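Local coordinates for N-acetyltransferase family protein (Bacillus anthracis, PDB 3LNB) that transfers an acetyl group from acetyl-coenzyme A to arylamines, and inactivates the antibacterial drug sulfamethoxazole, at residues Q116-A121 and F221-I226; L160-V165 and I172-G177; E178-K183 and I192-K197. The protein carries 1 engineered substitution. One frame throughout, in Å; residues are numbered along the deposited sequence.

In the fold
All three contacts reach one large antiparallel sheet and show how backbone pairing changes along it. Each is partly buried, and none is wholly core. Contact 3 is a regular hairpin ladder, with a buried apolar face on one side and ion pairs on the more exposed other. Contact 1 is the splayed end of strands 116-126 and 216-225, where waters supplement a single direct backbone bond. At contact 2 a loop packs against edge strand 172-174 and its turn, using side-chain hydroxyls instead of a ladder. Contacts 2 and 3 touch: Y179 pairs with I172, and V165 packs on I181. Contact 1 meets contact 3 through the F221 ring, near I192, while contacts 1 and 2 remain apart.

Contact 1: Q116-A121 and F221-I226; sequences QVYKVA and FTLDPI
K119 and I226 are joined by the one direct backbone hydrogen bond of this contact, I226 N to K119 O at 3.0 Å, where strands 116-121 and 221-225 cross at 114° instead of running as a flat antiparallel pair. Waters bridge the gap between the diverging strands: one links K119 N to I226 O, a second A121 N to D224 O, and a third A121 O to T222 OG1. I226 carries much of the side-chain contact. With chi1 at 61°, its CG1 lies between the backbone N and the carbonyl carbon, and I226 CD1 settles over the face of the V120-A121 peptide, 3.4 Å from V120 C. CG1 of I226 also meets K119 CB at 3.6 Å. On V120, CB and both methyls gather round a carbonyl oxygen, V120 CB lying 3.4 Å from T222 O, while its CG2 only grazes the F221 ring. Farther out, Y118 slants across the second strand, its OH 3.7 Å from L223 CB and its CD2 4.0 Å from P225 CG. Strand 131-145 pairs with the other edge of 116-121, and V231 of helix 228-240 packs on both K119 and I226.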
loop_
_atom_site.group_PDB
_atom_site.type_symbol
_atom_site.label_atom_id
_atom_site.label_comp_id
_atom_site.label_asym_id
_atom_site.label_seq_id
_atom_site.Cartn_x
_atom_site.Cartn_y
_atom_site.Cartn_z
ATOM N N GLN A 116 8.545 17.049 2.096
ATOM C CA GLN A 116 8.950 17.189 0.704
ATOM C C GLN A 116 8.714 15.802 0.097
ATOM O O GLN A 116 9.582 14.924 0.164
ATOM C CB GLN A 116 10.438 17.540 0.601
ATOM C CG GLN A 116 10.818 18.933 1.057
ATOM C CD GLN A 116 12.327 19.157 0.998
ATOM O OE1 GLN A 116 13.018 19.112 2.017
ATOM N NE2 GLN A 116 12.845 19.378 -0.207
ATOM N N VAL A 117 7.536 15.604 -0.477
ATOM C CA VAL A 117 7.200 14.319 -1.059
ATOM C C VAL A 117 6.622 14.422 -2.456
ATOM O O VAL A 117 6.112 15.465 -2.850
ATOM C CB VAL A 117 6.165 13.576 -0.186
ATOM C CG1 VAL A 117 6.779 13.191 1.152
ATOM C CG2 VAL A 117 4.943 14.457 0.032
ATOM N N TYR A 118 6.732 13.333 -3.207
ATOM C CA TYR A 118 6.152 13.250 -4.541
ATOM C C TYR A 118 5.907 11.782 -4.873
ATOM O O TYR A 118 6.539 10.890 -4.301
ATOM C CB TYR A 118 7.032 13.924 -5.609
ATOM C CG TYR A 118 8.399 13.323 -5.837
ATOM C CD1 TYR A 118 9.489 13.694 -5.046
ATOM C CD2 TYR A 118 8.610 12.404 -6.871
ATOM C CE1 TYR A 118 10.762 13.164 -5.283
ATOM C CE2 TYR A 118 9.874 11.869 -7.116
ATOM C CZ TYR A 118 10.942 12.252 -6.323
ATOM O OH TYR A 118 12.186 11.729 -6.576
ATOM N N LYS A 119 4.964 11.541 -5.778
ATOM C CA LYS A 119 4.601 10.192 -6.184
ATOM C C LYS A 119 5.349 9.771 -7.442
ATOM O O LYS A 119 5.673 10.607 -8.286
ATOM C CB LYS A 119 3.092 10.118 -6.464
ATOM C CG LYS A 119 2.201 10.540 -5.303
ATOM C CD LYS A 119 0.717 10.450 -5.661
ATOM C CE LYS A 119 0.298 11.521 -6.659
ATOM N NZ LYS A 119 0.493 12.890 -6.115
ATOM N N VAL A 120 5.621 8.472 -7.557
ATOM C CA VAL A 120 6.292 7.923 -8.736
ATOM C C VAL A 120 5.654 6.576 -9.036
ATOM O O VAL A 120 5.075 5.947 -8.156
ATOM C CB VAL A 120 7.820 7.713 -8.525
ATOM C CG1 VAL A 120 8.482 9.020 -8.119
ATOM C CG2 VAL A 120 8.070 6.619 -7.490
ATOM N N ALA A 121 5.742 6.139 -10.283
ATOM C CA ALA A 121 5.166 4.859 -10.639
ATOM C C ALA A 121 6.192 3.762 -10.390
ATOM O O ALA A 121 7.396 4.017 -10.326
ATOM C CB ALA A 121 4.740 4.862 -12.098
ATOM N N PHE A 221 11.297 1.015 -10.054
ATOM C CA PHE A 221 10.693 2.338 -10.160
ATOM C C PHE A 221 11.707 3.369 -10.646
ATOM O O PHE A 221 12.899 3.076 -10.762
ATOM C CB PHE A 221 10.087 2.792 -8.818
ATOM C CG PHE A 221 11.092 2.996 -7.717
ATOM C CD1 PHE A 221 11.590 1.915 -6.992
ATOM C CD2 PHE A 221 11.541 4.277 -7.402
ATOM C CE1 PHE A 221 12.521 2.108 -5.968
ATOM C CE2 PHE A 221 12.474 4.479 -6.378
ATOM C CZ PHE A 221 12.963 3.398 -5.662
ATOM N N THR A 222 11.209 4.562 -10.957
ATOM C CA THR A 222 12.044 5.670 -11.416
ATOM C C THR A 222 11.706 6.866 -10.532
ATOM O O THR A 222 10.825 6.779 -9.675
ATOM C CB THR A 222 11.746 6.055 -12.883
ATOM O OG1 THR A 222 10.459 6.677 -12.962
ATOM C CG2 THR A 222 11.761 4.825 -13.776
ATOM N N LEU A 223 12.399 7.978 -10.732
ATOM C CA LEU A 223 12.139 9.166 -9.937
ATOM C C LEU A 223 11.338 10.217 -10.722
ATOM O O LEU A 223 11.342 11.401 -10.381
ATOM C CB LEU A 223 13.463 9.753 -9.413
ATOM C CG LEU A 223 14.326 8.763 -8.606
ATOM C CD1 LEU A 223 15.557 9.463 -8.068
ATOM C CD2 LEU A 223 13.521 8.171 -7.453
ATOM N N ASP A 224 10.647 9.773 -11.771
ATOM C CA ASP A 224 9.808 10.663 -12.578
ATOM C C ASP A 224 8.494 10.920 -11.830
ATOM O O ASP A 224 7.704 9.999 -11.621
ATOM C CB ASP A 224 9.471 10.032 -13.938
ATOM C CG ASP A 224 10.702 9.682 -14.754
ATOM O OD1 ASP A 224 11.645 10.501 -14.804
ATOM O OD2 ASP A 224 10.718 8.590 -15.365
ATOM N N PRO A 225 8.241 12.177 -11.430
ATOM C CA PRO A 225 7.030 12.584 -10.704
ATOM C C PRO A 225 5.743 12.339 -11.491
ATOM O O PRO A 225 5.661 12.674 -12.672
ATOM C CB PRO A 225 7.245 14.080 -10.473
ATOM C CG PRO A 225 8.730 14.228 -10.479
ATOM C CD PRO A 225 9.155 13.318 -11.602
ATOM N N ILE A 226 4.736 11.770 -10.832
ATOM C CA ILE A 226 3.462 11.516 -11.491
ATOM C C ILE A 226 2.336 12.302 -10.828
ATOM O O ILE A 226 2.317 12.479 -9.608
ATOM C CB ILE A 226 3.112 10.009 -11.485
ATOM C CG1 ILE A 226 2.982 9.496 -10.050
ATOM C CG2 ILE A 226 4.184 9.238 -12.241
ATOM C CD1 ILE A 226 2.665 8.010 -9.956
HETATM O O HOH W 1 3.684 13.586 -7.232
HETATM O O HOH W 2 7.081 7.628 -12.208
HETATM O O HOH W 3 8.533 5.196 -12.534
#

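Contact 2: L160-V165 and I172-G177; sequences LPLHPV and ISSQTG. With FMT (formic acid), chain C.
L160 offers its carbonyl oxygen to two hydroxyls of the segment 172-177. T176 OG1 donates to L160 O at 2.6 Å, approaching 43° off the plane of that carbonyl, and S174 OG adds a weak bond at 3.3 Å. The serine is itself held in place: a chi1 of 68° turns S174 OG back over its own main chain to accept from T176 N, an ST turn within the type I beta turn from S174 to G177. At P161 the contact passes to the carbonyl: P161 O lies 3.3 Å from S174 CB. L162 CD1 lies 4.0 Å from S174 CB. H163 follows, sliding its CB and ring obliquely past I172 CG2, with H163 CB 3.7 Å away from that methyl. The imidazole is gripped at both nitrogens, ND1 by D56 and NE2 by a formic acid probably taken from the crystallisation liquor. H163 NE2 reaches O1 of the formic acid at 2.9 Å, in the ring plane, while Q175 N holds O2. P164 contributes its carbonyl oxygen, near I172 CD1, and V165 CG1 lies 4.0 Å from I172 CG1. The loop thus lies between edge strand 172-174 on one side and strand 252-256 and helix 55-65 on the other: Y179 of strand 177-182 touches P161 and bonds T176 OG1, L255 packs on L160 and L162, and P164 rests on L55 and D56.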
loop_
_atom_site.group_PDB
_atom_site.type_symbol
_atom_site.label_atom_id
_atom_site.label_comp_id
_atom_site.label_asym_id
_atom_site.label_seq_id
_atom_site.Cartn_x
_atom_site.Cartn_y
_atom_site.Cartn_z
ATOM N N LEU A 160 4.866 -4.708 3.633
ATOM C CA LEU A 160 4.984 -3.337 4.114
ATOM C C LEU A 160 6.261 -3.113 4.926
ATOM O O LEU A 160 6.508 -3.807 5.911
ATOM C CB LEU A 160 3.763 -2.992 4.968
ATOM C CG LEU A 160 2.410 -3.050 4.256
ATOM C CD1 LEU A 160 1.292 -2.856 5.274
ATOM C CD2 LEU A 160 2.355 -1.977 3.170
ATOM N N PRO A 161 7.095 -2.147 4.512
ATOM C CA PRO A 161 8.339 -1.869 5.241
ATOM C C PRO A 161 8.075 -1.304 6.638
ATOM O O PRO A 161 8.824 -1.578 7.577
ATOM C CB PRO A 161 9.049 -0.869 4.336
ATOM C CG PRO A 161 8.585 -1.283 2.967
ATOM C CD PRO A 161 7.106 -1.483 3.198
ATOM N N LEU A 162 7.012 -0.509 6.756
ATOM C CA LEU A 162 6.623 0.104 8.026
ATOM C C LEU A 162 7.640 1.115 8.568
ATOM O O LEU A 162 7.601 1.484 9.742
ATOM C CB LEU A 162 6.353 -0.983 9.069
ATOM C CG LEU A 162 5.296 -2.022 8.680
ATOM C CD1 LEU A 162 5.099 -2.995 9.837
ATOM C CD2 LEU A 162 3.972 -1.335 8.323
ATOM N N HIS A 163 8.546 1.552 7.698
ATOM C CA HIS A 163 9.578 2.548 8.021
ATOM C C HIS A 163 10.056 3.134 6.696
ATOM O O HIS A 163 10.003 2.468 5.664
ATOM C CB HIS A 163 10.815 1.910 8.677
ATOM C CG HIS A 163 10.528 1.132 9.919
ATOM N ND1 HIS A 163 10.292 1.731 11.139
ATOM C CD2 HIS A 163 10.436 -0.202 10.130
ATOM C CE1 HIS A 163 10.067 0.798 12.046
ATOM N NE2 HIS A 163 10.148 -0.383 11.460
ATOM N N PRO A 164 10.515 4.393 6.700
ATOM C CA PRO A 164 10.996 4.941 5.432
ATOM C C PRO A 164 12.191 4.077 5.031
ATOM O O PRO A 164 12.964 3.667 5.894
ATOM C CB PRO A 164 11.429 6.353 5.814
ATOM C CG PRO A 164 10.485 6.709 6.909
ATOM C CD PRO A 164 10.418 5.444 7.729
ATOM N N VAL A 165 12.343 3.788 3.742
ATOM C CA VAL A 165 13.471 2.977 3.288
ATOM C C VAL A 165 14.457 3.915 2.596
ATOM O O VAL A 165 14.169 4.463 1.534
ATOM C CB VAL A 165 13.008 1.874 2.318
ATOM C CG1 VAL A 165 14.152 0.898 2.050
ATOM C CG2 VAL A 165 11.803 1.140 2.910
ATOM N N ILE A 172 16.100 -2.282 6.139
ATOM C CA ILE A 172 14.991 -1.890 6.991
ATOM C C ILE A 172 14.287 -3.205 7.324
ATOM O O ILE A 172 13.951 -3.980 6.426
ATOM C CB ILE A 172 13.992 -0.964 6.259
ATOM C CG1 ILE A 172 14.658 0.383 5.934
ATOM C CG2 ILE A 172 12.732 -0.792 7.103
ATOM C CD1 ILE A 172 15.267 1.093 7.135
ATOM N N SER A 173 14.082 -3.472 8.606
ATOM C CA SER A 173 13.417 -4.707 8.994
ATOM C C SER A 173 12.153 -4.418 9.779
ATOM O O SER A 173 12.084 -3.450 10.536
ATOM C CB SER A 173 14.359 -5.580 9.829
ATOM O OG SER A 173 14.676 -4.957 11.056
ATOM N N SER A 174 11.136 -5.242 9.565
ATOM C CA SER A 174 9.880 -5.095 10.278
ATOM C C SER A 174 9.322 -6.496 10.441
ATOM O O SER A 174 9.975 -7.468 10.075
ATOM C CB SER A 174 8.901 -4.213 9.491
ATOM O OG SER A 174 8.457 -4.842 8.300
ATOM N N GLN A 175 8.120 -6.606 10.986
ATOM C CA GLN A 175 7.517 -7.915 11.169
ATOM C C GLN A 175 7.187 -8.578 9.830
ATOM O O GLN A 175 6.985 -9.783 9.768
ATOM C CB GLN A 175 6.245 -7.793 12.009
ATOM C CG GLN A 175 5.136 -6.985 11.352
ATOM C CD GLN A 175 3.857 -6.980 12.172
ATOM O OE1 GLN A 175 3.835 -6.493 13.301
ATOM N NE2 GLN A 175 2.783 -7.532 11.607
ATOM N N THR A 176 7.148 -7.806 8.751
ATOM C CA THR A 176 6.808 -8.392 7.458
ATOM C C THR A 176 8.020 -8.913 6.689
ATOM O O THR A 176 7.870 -9.645 5.710
ATOM C CB THR A 176 6.053 -7.389 6.558
ATOM O OG1 THR A 176 6.962 -6.383 6.096
ATOM C CG2 THR A 176 4.905 -6.728 7.335
ATOM N N GLY A 177 9.213 -8.532 7.134
ATOM C CA GLY A 177 10.422 -8.974 6.466
ATOM C C GLY A 177 11.484 -7.891 6.439
ATOM O O GLY A 177 11.447 -6.959 7.242
HETATM C C FMT C . 8.013 -2.972 12.745
HETATM O O1 FMT C . 9.215 -2.789 12.797
HETATM O O2 FMT C . 7.533 -4.223 12.640
#

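Contact 3: E178-K183 and I192-K197; sequences EYRIRK and ILEMRK
Y179 and M195 lie side by side on the buried face of this antiparallel beta hairpin, with Y179 CD2 only 3.4 Å from M195 CB. The methionine sulfur sits obliquely beside the ring, 5.3 Å from M195 SD to the Y179 centroid, a Met-aromatic contact, and L193 CD2 meets the ring at its edge. I181 CD1 extends this tight apolar layer by packing on L193 CB at 3.8 Å. Beneath the side chains the ladder is regular: E178 with R196, R180 with E194 and R182 with I192 are hydrogen-bonded pairs, and E178 N to R196 O is almost straight at 176°.

The opposite face, more open to solvent, is built of charge. A chi1 of 71° sends the extended chain of R180 alongside E194, and the two form a salt bridge. R180 NE and NH2 both settle on E194 OE1, at 2.9 Å and 2.7 Å, from the same face of the carboxylate but on its anti and syn sides. A second salt bridge repeats the theme less evenly: R196 NE meets E178 OE1 at 2.7 Å, while NH2 adds a weak bond to that oxygen. R182 bends at chi2 and turns its guanidinium face to R180 CD, and its NH1 bonds to both I181 O and G169 O. I192 tempers this polar side, its CG1 against R182 CB at 3.9 Å.

Strand 216-225 continues the sheet beyond 192-196, with W215 just ahead of it in cation-pi contact with R180, and strand 172-174 flanks 178-182 through I172.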
loop_
_atom_site.group_PDB
_atom_site.type_symbol
_atom_site.label_atom_id
_atom_site.label_comp_id
_atom_site.label_asym_id
_atom_site.label_seq_id
_atom_site.Cartn_x
_atom_site.Cartn_y
_atom_site.Cartn_z
ATOM N N GLU A 178 12.438 -8.022 5.523
ATOM C CA GLU A 178 13.518 -7.048 5.391
ATOM C C GLU A 178 13.451 -6.377 4.027
ATOM O O GLU A 178 13.066 -7.008 3.042
ATOM C CB GLU A 178 14.872 -7.731 5.545
ATOM C CG GLU A 178 15.033 -8.547 6.812
ATOM C CD GLU A 178 16.496 -8.821 7.122
ATOM O OE1 GLU A 178 17.201 -9.379 6.255
ATOM O OE2 GLU A 178 16.944 -8.469 8.233
ATOM N N TYR A 179 13.837 -5.104 3.972
ATOM C CA TYR A 179 13.802 -4.351 2.720
ATOM C C TYR A 179 14.998 -3.417 2.539
ATOM O O TYR A 179 15.563 -2.919 3.510
ATOM C CB TYR A 179 12.519 -3.517 2.642
ATOM C CG TYR A 179 11.268 -4.302 2.952
ATOM C CD1 TYR A 179 10.863 -4.513 4.270
ATOM C CD2 TYR A 179 10.506 -4.854 1.930
ATOM C CE1 TYR A 179 9.723 -5.263 4.564
ATOM C CE2 TYR A 179 9.367 -5.603 2.208
ATOM C CZ TYR A 179 8.981 -5.805 3.526
ATOM O OH TYR A 179 7.867 -6.562 3.802
ATOM N N ARG A 180 15.360 -3.178 1.283
ATOM C CA ARG A 180 16.468 -2.298 0.956
ATOM C C ARG A 180 16.277 -1.705 -0.429
ATOM O O ARG A 180 15.650 -2.313 -1.302
ATOM C CB ARG A 180 17.798 -3.063 0.990
ATOM C CG ARG A 180 17.978 -4.057 -0.151
ATOM C CD ARG A 180 19.309 -4.808 -0.063
ATOM N NE ARG A 180 19.444 -5.772 -1.154
ATOM C CZ ARG A 180 20.422 -6.671 -1.265
ATOM N NH1 ARG A 180 21.377 -6.748 -0.346
ATOM N NH2 ARG A 180 20.444 -7.499 -2.304
ATOM N N ILE A 181 16.821 -0.510 -0.615
ATOM C CA ILE A 181 16.754 0.188 -1.889
ATOM C C ILE A 181 18.115 0.110 -2.574
ATOM O O ILE A 181 19.162 0.228 -1.927
ATOM C CB ILE A 181 16.408 1.682 -1.706
ATOM C CG1 ILE A 181 15.016 1.837 -1.088
ATOM C CG2 ILE A 181 16.486 2.394 -3.054
ATOM C CD1 ILE A 181 13.902 1.187 -1.899
ATOM N N ARG A 182 18.086 -0.096 -3.886
ATOM C CA ARG A 182 19.295 -0.166 -4.689
ATOM C C ARG A 182 19.043 0.557 -6.007
ATOM O O ARG A 182 17.977 0.406 -6.623
ATOM C CB ARG A 182 19.677 -1.626 -4.965
ATOM C CG ARG A 182 20.239 -2.379 -3.762
ATOM C CD ARG A 182 21.639 -1.891 -3.418
ATOM N NE ARG A 182 22.279 -2.706 -2.387
ATOM C CZ ARG A 182 21.974 -2.662 -1.092
ATOM N NH1 ARG A 182 21.027 -1.843 -0.656
ATOM N NH2 ARG A 182 22.632 -3.427 -0.228
ATOM N N LYS A 183 20.010 1.364 -6.423
ATOM C CA LYS A 183 19.893 2.082 -7.674
ATOM C C LYS A 183 20.464 1.152 -8.733
ATOM O O LYS A 183 21.665 1.131 -8.978
ATOM C CB LYS A 183 20.692 3.385 -7.628
ATOM C CG LYS A 183 20.526 4.244 -8.868
ATOM C CD LYS A 183 21.148 5.613 -8.665
ATOM C CE LYS A 183 20.907 6.511 -9.857
ATOM N NZ LYS A 183 21.625 6.013 -11.061
ATOM N N ILE A 192 15.253 -0.055 -7.531
ATOM C CA ILE A 192 14.475 -1.214 -7.141
ATOM C C ILE A 192 14.377 -1.277 -5.630
ATOM O O ILE A 192 15.210 -0.727 -4.910
ATOM C CB ILE A 192 15.126 -2.553 -7.602
ATOM C CG1 ILE A 192 16.527 -2.693 -6.991
ATOM C CG2 ILE A 192 15.192 -2.623 -9.118
ATOM C CD1 ILE A 192 17.175 -4.040 -7.252
ATOM N N LEU A 193 13.324 -1.925 -5.162
ATOM C CA LEU A 193 13.147 -2.154 -3.746
ATOM C C LEU A 193 13.233 -3.670 -3.706
ATOM O O LEU A 193 12.445 -4.355 -4.361
ATOM C CB LEU A 193 11.774 -1.690 -3.257
ATOM C CG LEU A 193 11.458 -2.118 -1.813
ATOM C CD1 LEU A 193 10.382 -1.238 -1.221
ATOM C CD2 LEU A 193 11.021 -3.576 -1.786
ATOM N N GLU A 194 14.215 -4.191 -2.985
ATOM C CA GLU A 194 14.372 -5.633 -2.864
ATOM C C GLU A 194 13.866 -6.030 -1.491
ATOM O O GLU A 194 13.775 -5.189 -0.595
ATOM C CB GLU A 194 15.839 -6.039 -3.007
ATOM C CG GLU A 194 16.394 -5.837 -4.401
ATOM C CD GLU A 194 17.697 -6.589 -4.614
ATOM O OE1 GLU A 194 18.697 -6.262 -3.939
ATOM O OE2 GLU A 194 17.713 -7.511 -5.453
ATOM N N MET A 195 13.551 -7.308 -1.318
ATOM C CA MET A 195 13.035 -7.772 -0.042
ATOM C C MET A 195 13.284 -9.261 0.185
ATOM O O MET A 195 13.613 -9.993 -0.747
ATOM C CB MET A 195 11.530 -7.512 0.008
ATOM C CG MET A 195 10.738 -8.418 -0.931
ATOM S SD MET A 195 8.973 -8.033 -1.018
ATOM C CE MET A 195 8.545 -8.888 -2.540
ATOM N N ARG A 196 13.115 -9.688 1.434
ATOM C CA ARG A 196 13.272 -11.089 1.827
ATOM C C ARG A 196 12.691 -11.259 3.231
ATOM O O ARG A 196 12.402 -10.269 3.912
ATOM C CB ARG A 196 14.750 -11.506 1.829
ATOM C CG ARG A 196 15.604 -10.797 2.864
ATOM C CD ARG A 196 16.990 -11.440 3.002
ATOM N NE ARG A 196 17.809 -10.741 3.991
ATOM C CZ ARG A 196 19.052 -11.087 4.327
ATOM N NH1 ARG A 196 19.639 -12.132 3.762
ATOM N NH2 ARG A 196 19.722 -10.369 5.218
ATOM N N LYS A 197 12.515 -12.508 3.654
ATOM C CA LYS A 197 11.985 -12.797 4.986
ATOM C C LYS A 197 12.876 -12.182 6.061
ATOM O O LYS A 197 14.034 -12.586 6.228
ATOM C CB LYS A 197 11.904 -14.307 5.222
ATOM C CG LYS A 197 10.802 -15.031 4.462
ATOM C CD LYS A 197 11.133 -15.182 2.984
ATOM C CE LYS A 197 10.104 -16.067 2.301
ATOM N NZ LYS A 197 8.706 -15.607 2.615
#